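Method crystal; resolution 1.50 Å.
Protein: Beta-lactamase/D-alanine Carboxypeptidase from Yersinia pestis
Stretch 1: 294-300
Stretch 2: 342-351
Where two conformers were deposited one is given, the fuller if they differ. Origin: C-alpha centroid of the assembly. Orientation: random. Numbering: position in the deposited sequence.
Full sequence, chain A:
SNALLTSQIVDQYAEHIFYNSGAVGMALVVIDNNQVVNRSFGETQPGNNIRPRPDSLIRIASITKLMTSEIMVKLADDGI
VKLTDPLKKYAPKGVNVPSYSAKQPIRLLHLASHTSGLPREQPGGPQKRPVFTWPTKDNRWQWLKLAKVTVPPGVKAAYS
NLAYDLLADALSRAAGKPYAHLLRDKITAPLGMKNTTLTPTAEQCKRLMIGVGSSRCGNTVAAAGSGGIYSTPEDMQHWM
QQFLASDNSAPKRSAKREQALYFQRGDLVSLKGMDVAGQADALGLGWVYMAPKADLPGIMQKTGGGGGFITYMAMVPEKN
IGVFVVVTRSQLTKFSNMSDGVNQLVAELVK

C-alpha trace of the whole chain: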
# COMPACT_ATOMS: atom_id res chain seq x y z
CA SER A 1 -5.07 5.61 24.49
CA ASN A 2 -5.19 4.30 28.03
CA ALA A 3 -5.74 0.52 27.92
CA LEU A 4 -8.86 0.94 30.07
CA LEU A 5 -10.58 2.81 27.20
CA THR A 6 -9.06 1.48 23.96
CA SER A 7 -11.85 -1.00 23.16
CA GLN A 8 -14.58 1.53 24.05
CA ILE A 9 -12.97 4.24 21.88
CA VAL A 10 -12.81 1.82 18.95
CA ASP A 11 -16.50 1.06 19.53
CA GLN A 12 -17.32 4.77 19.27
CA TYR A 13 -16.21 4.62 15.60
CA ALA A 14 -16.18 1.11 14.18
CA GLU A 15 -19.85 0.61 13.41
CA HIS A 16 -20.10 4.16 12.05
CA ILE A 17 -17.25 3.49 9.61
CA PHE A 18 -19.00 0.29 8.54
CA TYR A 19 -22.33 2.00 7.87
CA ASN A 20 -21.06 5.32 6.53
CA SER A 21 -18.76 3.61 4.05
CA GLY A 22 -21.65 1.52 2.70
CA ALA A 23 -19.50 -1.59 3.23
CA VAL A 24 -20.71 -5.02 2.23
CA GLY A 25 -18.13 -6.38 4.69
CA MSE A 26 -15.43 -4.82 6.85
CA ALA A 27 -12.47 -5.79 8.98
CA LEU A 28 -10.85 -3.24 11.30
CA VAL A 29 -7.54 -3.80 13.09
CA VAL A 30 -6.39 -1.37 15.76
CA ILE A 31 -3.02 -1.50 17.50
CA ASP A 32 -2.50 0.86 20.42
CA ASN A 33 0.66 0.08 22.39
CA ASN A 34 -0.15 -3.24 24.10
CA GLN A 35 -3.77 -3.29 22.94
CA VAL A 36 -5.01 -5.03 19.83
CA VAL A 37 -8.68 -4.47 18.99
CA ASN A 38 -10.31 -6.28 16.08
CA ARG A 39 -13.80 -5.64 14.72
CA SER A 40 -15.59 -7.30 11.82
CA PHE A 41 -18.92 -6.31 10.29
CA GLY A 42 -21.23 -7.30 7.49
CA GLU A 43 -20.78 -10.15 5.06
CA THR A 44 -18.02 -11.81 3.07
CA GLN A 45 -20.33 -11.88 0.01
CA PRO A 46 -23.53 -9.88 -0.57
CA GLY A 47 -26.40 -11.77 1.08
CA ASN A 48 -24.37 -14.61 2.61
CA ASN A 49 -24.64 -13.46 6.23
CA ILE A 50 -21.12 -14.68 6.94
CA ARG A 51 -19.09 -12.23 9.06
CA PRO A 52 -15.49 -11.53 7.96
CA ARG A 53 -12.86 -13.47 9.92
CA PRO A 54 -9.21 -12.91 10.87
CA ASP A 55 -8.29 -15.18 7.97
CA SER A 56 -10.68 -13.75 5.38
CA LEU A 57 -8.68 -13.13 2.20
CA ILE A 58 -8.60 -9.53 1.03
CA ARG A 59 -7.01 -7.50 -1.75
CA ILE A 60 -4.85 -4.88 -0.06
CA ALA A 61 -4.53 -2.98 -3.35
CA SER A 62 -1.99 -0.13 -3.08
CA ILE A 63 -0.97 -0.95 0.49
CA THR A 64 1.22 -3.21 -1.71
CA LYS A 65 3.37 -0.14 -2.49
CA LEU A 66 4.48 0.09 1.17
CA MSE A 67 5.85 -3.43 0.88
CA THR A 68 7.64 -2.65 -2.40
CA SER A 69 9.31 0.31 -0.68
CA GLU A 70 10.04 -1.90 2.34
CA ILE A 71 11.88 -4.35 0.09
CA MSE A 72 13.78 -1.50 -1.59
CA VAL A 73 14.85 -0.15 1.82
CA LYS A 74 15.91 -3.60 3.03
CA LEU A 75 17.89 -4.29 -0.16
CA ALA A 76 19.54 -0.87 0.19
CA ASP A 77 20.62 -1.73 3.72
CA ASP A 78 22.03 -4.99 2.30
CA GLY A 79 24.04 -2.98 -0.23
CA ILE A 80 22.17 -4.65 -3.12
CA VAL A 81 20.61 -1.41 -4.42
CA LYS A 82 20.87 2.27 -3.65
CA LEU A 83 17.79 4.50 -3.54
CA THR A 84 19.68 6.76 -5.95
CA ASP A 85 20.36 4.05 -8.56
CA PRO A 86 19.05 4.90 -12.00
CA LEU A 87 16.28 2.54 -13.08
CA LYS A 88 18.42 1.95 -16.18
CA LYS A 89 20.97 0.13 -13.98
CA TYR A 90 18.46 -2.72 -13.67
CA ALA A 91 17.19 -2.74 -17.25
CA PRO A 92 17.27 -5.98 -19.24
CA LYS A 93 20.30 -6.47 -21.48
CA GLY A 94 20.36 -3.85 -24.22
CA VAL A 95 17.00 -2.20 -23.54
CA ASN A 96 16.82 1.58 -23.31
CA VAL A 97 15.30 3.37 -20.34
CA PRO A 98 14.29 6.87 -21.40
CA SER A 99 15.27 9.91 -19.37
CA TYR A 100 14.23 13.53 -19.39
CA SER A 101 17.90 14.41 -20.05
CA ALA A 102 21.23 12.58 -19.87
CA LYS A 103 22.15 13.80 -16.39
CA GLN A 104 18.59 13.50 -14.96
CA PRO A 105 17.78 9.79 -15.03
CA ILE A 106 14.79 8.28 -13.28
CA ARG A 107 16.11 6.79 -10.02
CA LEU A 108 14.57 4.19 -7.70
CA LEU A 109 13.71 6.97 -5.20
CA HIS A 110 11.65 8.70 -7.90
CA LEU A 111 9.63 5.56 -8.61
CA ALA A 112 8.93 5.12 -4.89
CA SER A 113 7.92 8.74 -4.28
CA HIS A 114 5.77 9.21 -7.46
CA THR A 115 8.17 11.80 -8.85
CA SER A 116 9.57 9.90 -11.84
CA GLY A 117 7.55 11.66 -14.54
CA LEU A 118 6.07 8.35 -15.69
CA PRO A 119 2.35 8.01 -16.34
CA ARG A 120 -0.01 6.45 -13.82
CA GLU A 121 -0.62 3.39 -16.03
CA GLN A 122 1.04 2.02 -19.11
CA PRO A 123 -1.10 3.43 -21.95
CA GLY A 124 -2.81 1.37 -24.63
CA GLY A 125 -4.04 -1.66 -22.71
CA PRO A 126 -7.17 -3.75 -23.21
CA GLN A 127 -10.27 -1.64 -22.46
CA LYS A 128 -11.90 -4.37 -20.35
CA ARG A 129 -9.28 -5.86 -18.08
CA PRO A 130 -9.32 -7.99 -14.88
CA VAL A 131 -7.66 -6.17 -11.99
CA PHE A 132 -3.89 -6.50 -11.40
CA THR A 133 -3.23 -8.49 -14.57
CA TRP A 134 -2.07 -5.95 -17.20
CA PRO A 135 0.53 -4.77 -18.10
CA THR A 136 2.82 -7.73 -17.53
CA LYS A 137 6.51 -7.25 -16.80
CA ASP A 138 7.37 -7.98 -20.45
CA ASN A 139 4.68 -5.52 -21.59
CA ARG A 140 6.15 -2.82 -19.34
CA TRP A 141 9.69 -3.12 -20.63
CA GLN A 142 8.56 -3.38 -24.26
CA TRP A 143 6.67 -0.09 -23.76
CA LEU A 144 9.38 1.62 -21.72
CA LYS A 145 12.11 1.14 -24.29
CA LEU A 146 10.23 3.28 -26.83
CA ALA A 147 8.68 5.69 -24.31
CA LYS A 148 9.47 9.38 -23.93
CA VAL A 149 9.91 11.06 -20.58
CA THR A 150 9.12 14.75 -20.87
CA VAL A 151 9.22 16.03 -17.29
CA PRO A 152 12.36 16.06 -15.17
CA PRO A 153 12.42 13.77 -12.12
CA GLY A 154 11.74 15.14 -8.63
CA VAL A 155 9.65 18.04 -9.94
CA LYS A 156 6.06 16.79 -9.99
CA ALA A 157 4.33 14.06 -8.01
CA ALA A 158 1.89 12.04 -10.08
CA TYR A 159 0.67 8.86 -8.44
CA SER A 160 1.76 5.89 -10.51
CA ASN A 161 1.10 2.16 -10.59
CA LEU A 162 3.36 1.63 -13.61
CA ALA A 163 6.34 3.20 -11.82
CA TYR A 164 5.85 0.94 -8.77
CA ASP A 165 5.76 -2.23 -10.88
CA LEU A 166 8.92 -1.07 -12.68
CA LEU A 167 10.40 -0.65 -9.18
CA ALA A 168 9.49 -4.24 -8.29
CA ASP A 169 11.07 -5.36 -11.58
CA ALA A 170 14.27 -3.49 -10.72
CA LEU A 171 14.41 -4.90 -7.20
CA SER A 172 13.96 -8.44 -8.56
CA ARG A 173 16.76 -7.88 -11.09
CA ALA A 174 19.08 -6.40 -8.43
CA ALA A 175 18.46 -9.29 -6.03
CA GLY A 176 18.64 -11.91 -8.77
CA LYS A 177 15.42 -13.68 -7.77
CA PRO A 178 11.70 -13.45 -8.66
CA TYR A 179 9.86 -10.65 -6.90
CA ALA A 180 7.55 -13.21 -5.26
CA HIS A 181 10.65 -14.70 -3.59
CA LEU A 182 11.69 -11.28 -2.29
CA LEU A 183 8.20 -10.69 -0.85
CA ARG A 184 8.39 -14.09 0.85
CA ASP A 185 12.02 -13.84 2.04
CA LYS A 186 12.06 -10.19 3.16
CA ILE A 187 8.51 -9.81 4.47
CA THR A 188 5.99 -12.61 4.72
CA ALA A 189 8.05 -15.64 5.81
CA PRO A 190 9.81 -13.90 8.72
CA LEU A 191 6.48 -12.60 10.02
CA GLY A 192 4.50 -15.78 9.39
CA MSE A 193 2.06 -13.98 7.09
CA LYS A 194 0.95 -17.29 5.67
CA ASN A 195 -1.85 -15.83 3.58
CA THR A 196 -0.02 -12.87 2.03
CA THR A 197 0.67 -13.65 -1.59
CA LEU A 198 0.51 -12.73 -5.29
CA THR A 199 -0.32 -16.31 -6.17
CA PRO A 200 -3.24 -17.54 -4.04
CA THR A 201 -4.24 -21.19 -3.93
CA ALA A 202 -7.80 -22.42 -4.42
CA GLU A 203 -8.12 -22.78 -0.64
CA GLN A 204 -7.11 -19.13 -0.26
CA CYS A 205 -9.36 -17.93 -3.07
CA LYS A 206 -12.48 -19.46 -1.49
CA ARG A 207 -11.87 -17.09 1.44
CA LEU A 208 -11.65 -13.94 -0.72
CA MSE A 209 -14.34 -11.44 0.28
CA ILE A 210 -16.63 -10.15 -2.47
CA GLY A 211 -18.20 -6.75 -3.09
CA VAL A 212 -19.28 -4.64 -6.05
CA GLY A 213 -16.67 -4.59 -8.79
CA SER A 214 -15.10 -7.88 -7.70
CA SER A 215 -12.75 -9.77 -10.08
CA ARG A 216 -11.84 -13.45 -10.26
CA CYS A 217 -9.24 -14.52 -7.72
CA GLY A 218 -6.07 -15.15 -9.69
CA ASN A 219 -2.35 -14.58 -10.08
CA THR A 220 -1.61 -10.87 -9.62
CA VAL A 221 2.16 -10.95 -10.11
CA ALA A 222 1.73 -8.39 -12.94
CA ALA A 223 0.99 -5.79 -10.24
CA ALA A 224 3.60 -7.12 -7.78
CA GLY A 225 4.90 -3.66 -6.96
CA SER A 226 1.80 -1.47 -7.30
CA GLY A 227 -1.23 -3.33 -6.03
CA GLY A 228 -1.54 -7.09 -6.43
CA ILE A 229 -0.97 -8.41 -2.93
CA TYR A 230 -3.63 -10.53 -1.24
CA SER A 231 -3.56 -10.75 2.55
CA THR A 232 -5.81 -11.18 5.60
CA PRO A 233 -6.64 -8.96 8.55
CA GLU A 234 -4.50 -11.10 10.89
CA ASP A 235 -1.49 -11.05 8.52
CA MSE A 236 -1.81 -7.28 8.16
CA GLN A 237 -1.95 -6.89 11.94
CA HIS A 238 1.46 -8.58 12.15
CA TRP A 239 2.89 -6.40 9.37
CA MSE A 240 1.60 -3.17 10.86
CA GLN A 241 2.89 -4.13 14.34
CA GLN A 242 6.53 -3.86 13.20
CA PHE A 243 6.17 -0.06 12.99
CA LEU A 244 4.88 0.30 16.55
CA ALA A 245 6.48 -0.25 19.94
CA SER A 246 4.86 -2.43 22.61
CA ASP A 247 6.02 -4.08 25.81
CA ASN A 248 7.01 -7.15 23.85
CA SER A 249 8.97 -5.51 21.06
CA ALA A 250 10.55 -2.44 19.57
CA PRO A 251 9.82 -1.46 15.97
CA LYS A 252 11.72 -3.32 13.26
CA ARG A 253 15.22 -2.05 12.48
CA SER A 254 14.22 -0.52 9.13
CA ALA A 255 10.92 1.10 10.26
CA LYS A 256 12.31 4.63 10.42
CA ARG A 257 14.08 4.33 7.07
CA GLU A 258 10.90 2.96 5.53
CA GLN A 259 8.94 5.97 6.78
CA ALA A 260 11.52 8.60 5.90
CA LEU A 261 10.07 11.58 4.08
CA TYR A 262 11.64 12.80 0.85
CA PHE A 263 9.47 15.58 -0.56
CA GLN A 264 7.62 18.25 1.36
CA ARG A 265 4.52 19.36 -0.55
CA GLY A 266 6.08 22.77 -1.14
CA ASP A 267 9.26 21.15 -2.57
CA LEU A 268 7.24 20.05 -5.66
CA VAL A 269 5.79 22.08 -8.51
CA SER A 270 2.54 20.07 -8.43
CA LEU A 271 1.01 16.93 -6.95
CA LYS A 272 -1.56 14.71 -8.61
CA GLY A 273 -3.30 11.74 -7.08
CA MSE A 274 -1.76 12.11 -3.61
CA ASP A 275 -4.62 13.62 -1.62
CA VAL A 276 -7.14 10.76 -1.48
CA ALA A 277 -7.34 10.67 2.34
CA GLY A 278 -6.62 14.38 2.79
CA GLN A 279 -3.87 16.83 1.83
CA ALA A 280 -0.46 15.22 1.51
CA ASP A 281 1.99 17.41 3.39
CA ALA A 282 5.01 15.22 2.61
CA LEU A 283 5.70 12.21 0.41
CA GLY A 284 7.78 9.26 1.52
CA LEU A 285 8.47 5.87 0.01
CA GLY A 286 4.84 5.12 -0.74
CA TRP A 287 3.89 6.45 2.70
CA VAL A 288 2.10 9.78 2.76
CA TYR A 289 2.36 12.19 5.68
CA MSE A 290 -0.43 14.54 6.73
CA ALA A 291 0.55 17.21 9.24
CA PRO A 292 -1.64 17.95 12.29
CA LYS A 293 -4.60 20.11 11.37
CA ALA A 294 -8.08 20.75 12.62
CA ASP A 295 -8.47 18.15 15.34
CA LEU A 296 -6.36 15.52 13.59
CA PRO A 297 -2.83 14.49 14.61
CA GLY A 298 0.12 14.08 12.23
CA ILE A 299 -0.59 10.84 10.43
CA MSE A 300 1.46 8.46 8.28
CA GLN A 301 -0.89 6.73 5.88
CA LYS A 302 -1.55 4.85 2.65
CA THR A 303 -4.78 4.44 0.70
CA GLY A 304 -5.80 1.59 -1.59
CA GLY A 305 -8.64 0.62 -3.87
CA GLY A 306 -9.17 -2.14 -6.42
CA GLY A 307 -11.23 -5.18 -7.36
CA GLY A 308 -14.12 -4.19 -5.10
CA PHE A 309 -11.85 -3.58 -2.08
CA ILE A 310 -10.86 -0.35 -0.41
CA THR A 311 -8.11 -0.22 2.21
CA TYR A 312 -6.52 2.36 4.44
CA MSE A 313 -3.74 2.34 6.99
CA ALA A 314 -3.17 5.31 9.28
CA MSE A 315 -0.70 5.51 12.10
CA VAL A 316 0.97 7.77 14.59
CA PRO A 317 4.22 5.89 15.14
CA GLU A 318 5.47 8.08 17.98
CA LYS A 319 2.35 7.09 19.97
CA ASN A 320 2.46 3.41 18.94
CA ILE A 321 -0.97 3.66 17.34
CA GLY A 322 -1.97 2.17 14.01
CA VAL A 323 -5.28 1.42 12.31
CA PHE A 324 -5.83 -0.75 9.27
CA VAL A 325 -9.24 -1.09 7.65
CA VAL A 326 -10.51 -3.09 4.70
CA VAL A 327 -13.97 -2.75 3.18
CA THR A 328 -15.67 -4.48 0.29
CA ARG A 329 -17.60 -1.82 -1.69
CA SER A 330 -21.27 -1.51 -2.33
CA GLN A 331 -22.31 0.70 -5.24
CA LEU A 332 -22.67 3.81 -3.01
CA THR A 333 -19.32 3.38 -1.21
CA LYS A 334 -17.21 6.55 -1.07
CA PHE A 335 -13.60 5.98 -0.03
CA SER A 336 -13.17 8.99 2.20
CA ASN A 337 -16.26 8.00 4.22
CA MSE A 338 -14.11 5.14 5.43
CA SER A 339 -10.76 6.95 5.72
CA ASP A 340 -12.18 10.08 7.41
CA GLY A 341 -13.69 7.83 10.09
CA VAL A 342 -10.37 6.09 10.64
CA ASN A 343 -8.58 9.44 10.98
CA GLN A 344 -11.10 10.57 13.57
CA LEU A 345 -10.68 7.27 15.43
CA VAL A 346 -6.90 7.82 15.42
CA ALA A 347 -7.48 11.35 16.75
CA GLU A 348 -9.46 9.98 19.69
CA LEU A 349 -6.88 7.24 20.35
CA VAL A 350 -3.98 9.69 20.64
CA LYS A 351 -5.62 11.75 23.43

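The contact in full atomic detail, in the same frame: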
# COMPACT_ATOMS: atom_id res chain seq x y z
N ALA A 294 -6.80 20.84 11.96
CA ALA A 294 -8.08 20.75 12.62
C ALA A 294 -7.85 20.04 13.94
O ALA A 294 -7.00 20.44 14.75
CB ALA A 294 -9.07 19.99 11.75
N ASP A 295 -8.59 18.96 14.14
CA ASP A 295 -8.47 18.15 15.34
C ASP A 295 -7.79 16.82 15.04
O ASP A 295 -7.96 15.86 15.78
CB ASP A 295 -9.85 17.89 15.91
CG ASP A 295 -10.90 17.78 14.82
OD1 ASP A 295 -10.81 16.83 14.02
OD2 ASP A 295 -11.79 18.66 14.77
N LEU A 296 -7.04 16.77 13.94
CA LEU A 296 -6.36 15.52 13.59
C LEU A 296 -4.88 15.62 13.92
O LEU A 296 -4.27 16.69 13.79
CB LEU A 296 -6.54 15.21 12.11
CG LEU A 296 -7.96 14.97 11.61
CD1 LEU A 296 -7.95 14.72 10.11
CD2 LEU A 296 -8.64 13.80 12.35
N PRO A 297 -4.27 14.51 14.36
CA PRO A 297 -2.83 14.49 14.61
C PRO A 297 -2.05 14.32 13.30
O PRO A 297 -2.66 14.14 12.25
CB PRO A 297 -2.66 13.25 15.49
CG PRO A 297 -3.74 12.31 15.02
CD PRO A 297 -4.92 13.22 14.67
N GLY A 298 -0.72 14.39 13.37
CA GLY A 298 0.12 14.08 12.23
C GLY A 298 0.03 12.59 12.00
O GLY A 298 0.23 11.80 12.92
N ILE A 299 -0.27 12.21 10.76
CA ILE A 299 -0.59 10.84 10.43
C ILE A 299 0.24 10.37 9.24
O ILE A 299 0.35 11.07 8.24
CB ILE A 299 -2.10 10.73 10.07
CG1 ILE A 299 -2.95 10.89 11.35
CG2 ILE A 299 -2.41 9.40 9.35
CD1 ILE A 299 -4.45 11.09 11.07
N MSE A 300 0.83 9.18 9.38
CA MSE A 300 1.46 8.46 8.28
C MSE A 300 0.43 7.49 7.74
O MSE A 300 -0.13 6.69 8.51
CB MSE A 300 2.67 7.66 8.79
CG MSE A 300 3.83 8.50 9.22
SE MSE A 300 4.68 9.37 7.70
CE MSE A 300 5.62 7.86 7.00
N VAL A 342 -11.61 6.59 10.05
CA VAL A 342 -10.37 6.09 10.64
C VAL A 342 -9.51 7.22 11.22
O VAL A 342 -8.99 7.10 12.32
CB VAL A 342 -9.56 5.24 9.62
CG1 VAL A 342 -8.13 5.02 10.10
CG2 VAL A 342 -10.28 3.91 9.35
N ASN A 343 -9.39 8.33 10.49
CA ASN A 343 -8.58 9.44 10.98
C ASN A 343 -9.15 10.01 12.28
O ASN A 343 -8.41 10.34 13.20
CB ASN A 343 -8.43 10.53 9.92
CG ASN A 343 -7.60 10.07 8.73
OD1 ASN A 343 -6.71 9.21 8.89
ND2 ASN A 343 -7.88 10.63 7.54
N GLN A 344 -10.47 10.10 12.35
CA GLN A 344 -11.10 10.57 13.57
C GLN A 344 -10.93 9.59 14.73
O GLN A 344 -10.75 10.00 15.87
CB GLN A 344 -12.57 10.88 13.32
CG GLN A 344 -12.73 12.07 12.42
CD GLN A 344 -14.15 12.29 11.98
OE1 GLN A 344 -15.10 11.81 12.62
NE2 GLN A 344 -14.33 13.03 10.88
N LEU A 345 -10.99 8.29 14.43
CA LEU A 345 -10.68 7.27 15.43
C LEU A 345 -9.25 7.46 15.95
O LEU A 345 -9.01 7.46 17.16
CB LEU A 345 -10.85 5.87 14.84
CG LEU A 345 -10.36 4.69 15.70
CD1 LEU A 345 -11.00 4.65 17.09
CD2 LEU A 345 -10.61 3.38 14.95
N VAL A 346 -8.30 7.63 15.03
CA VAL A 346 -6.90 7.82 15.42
C VAL A 346 -6.78 9.07 16.31
O VAL A 346 -6.05 9.06 17.31
CB VAL A 346 -5.98 7.92 14.18
CG1 VAL A 346 -4.60 8.41 14.56
CG2 VAL A 346 -5.88 6.56 13.49
N ALA A 347 -7.52 10.11 15.97
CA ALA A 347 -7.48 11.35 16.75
C ALA A 347 -7.96 11.12 18.18
O ALA A 347 -7.41 11.69 19.13
CB ALA A 347 -8.31 12.45 16.07
N GLU A 348 -8.99 10.29 18.35
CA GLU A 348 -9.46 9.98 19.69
C GLU A 348 -8.44 9.09 20.44
O GLU A 348 -8.20 9.28 21.63
CB GLU A 348 -10.84 9.33 19.66
CG GLU A 348 -11.46 9.12 21.07
CD GLU A 348 -11.72 10.43 21.83
OE1 GLU A 348 -11.96 11.47 21.17
OE2 GLU A 348 -11.70 10.41 23.09
N LEU A 349 -7.84 8.14 19.72
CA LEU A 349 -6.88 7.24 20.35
C LEU A 349 -5.63 7.96 20.86
O LEU A 349 -5.05 7.55 21.86
CB LEU A 349 -6.50 6.08 19.42
CG LEU A 349 -7.58 5.06 19.10
CD1 LEU A 349 -7.14 4.18 17.94
CD2 LEU A 349 -7.96 4.19 20.32
N VAL A 350 -5.21 9.03 20.19
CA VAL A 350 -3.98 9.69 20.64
C VAL A 350 -4.14 10.57 21.88
O VAL A 350 -3.14 10.99 22.47
CB VAL A 350 -3.29 10.53 19.51
CG1 VAL A 350 -2.87 9.64 18.32
CG2 VAL A 350 -4.17 11.69 19.09
N LYS A 351 -5.37 10.86 22.28
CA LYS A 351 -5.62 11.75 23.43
C LYS A 351 -5.12 11.17 24.74
O LYS A 351 -5.15 9.96 24.91
CB LYS A 351 -7.13 12.05 23.56
CG LYS A 351 -7.69 12.87 22.40
CD LYS A 351 -9.17 13.10 22.58
CE LYS A 351 -9.72 13.96 21.45
NZ LYS A 351 -11.22 14.10 21.49

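The centre of this contact is A347, on the helix of the second stretch. Its CA lies 5.4 Å from the CA of L296, the closest approach of the two backbones by that measure. A methyl group is all that A347 carries, and its CA-to-CB bond points toward the first stretch. Three consecutive residues of the loop gather around that methyl. P297 CD lies 3.7 Å from A347 CB, and L296 CD2 lies 4.0 Å from A347 CB. The third neighbour is polar: D295 O sits 3.4 Å from A347 CB. This is van der Waals packing of a carbonyl against a methyl, not a hydrogen bond.

P297 extends the apolar patch to two valines. Its ring is puckered C-gamma endo. P297 CG is 4.0 Å from V346 CG1 and 4.1 Å from V350 CG2. V346 and V350 are four residues apart, about one helical turn, and V350 N donates a hydrogen bond to V346 O at 3.0 Å. The two side chains therefore face a similar direction, and one ring can touch both.

L296 runs the other way, toward the start of the second stretch. Its CA-to-CB bond points sideways, but its m,t rotamer brings the end of the side chain nearer the helix. There L296 CD2 lies 3.6 Å from N343 O. N343 O already accepts the helical hydrogen bond from A347 N, at 2.9 Å, so the methyl packs beside an occupied carbonyl. At the exposed margin, L296 CD2 also lies 4.4 Å from Q344 CG, although the CA-to-CB bond of Q344 points away.

I299 begins the strand and is buried. Its CA-to-CB bond points toward the helix. I299 CG1 makes a looser apolar contact with V346 CG1 at 4.4 Å. I299 CD1 lies 3.7 Å from N343 OD1. The amide of N343 is hydrogen-bonded through both OD1 and ND2 elsewhere in the structure, so its polar atoms are satisfied despite the apolar neighbour.

No hydrogen bond or salt bridge crosses between the stretches. The 320 Å² of buried surface, both sides summed, rests on side-chain packing and on methyls against carbonyls. Charged groups stay at the outside. The carboxylate of D295 makes no contact with the helix within 4.5 Å. The CA-to-CB bond of E348 points away from the loop, and E348 OE1 forms a salt bridge with K351 NZ at 2.8 Å, within the second stretch.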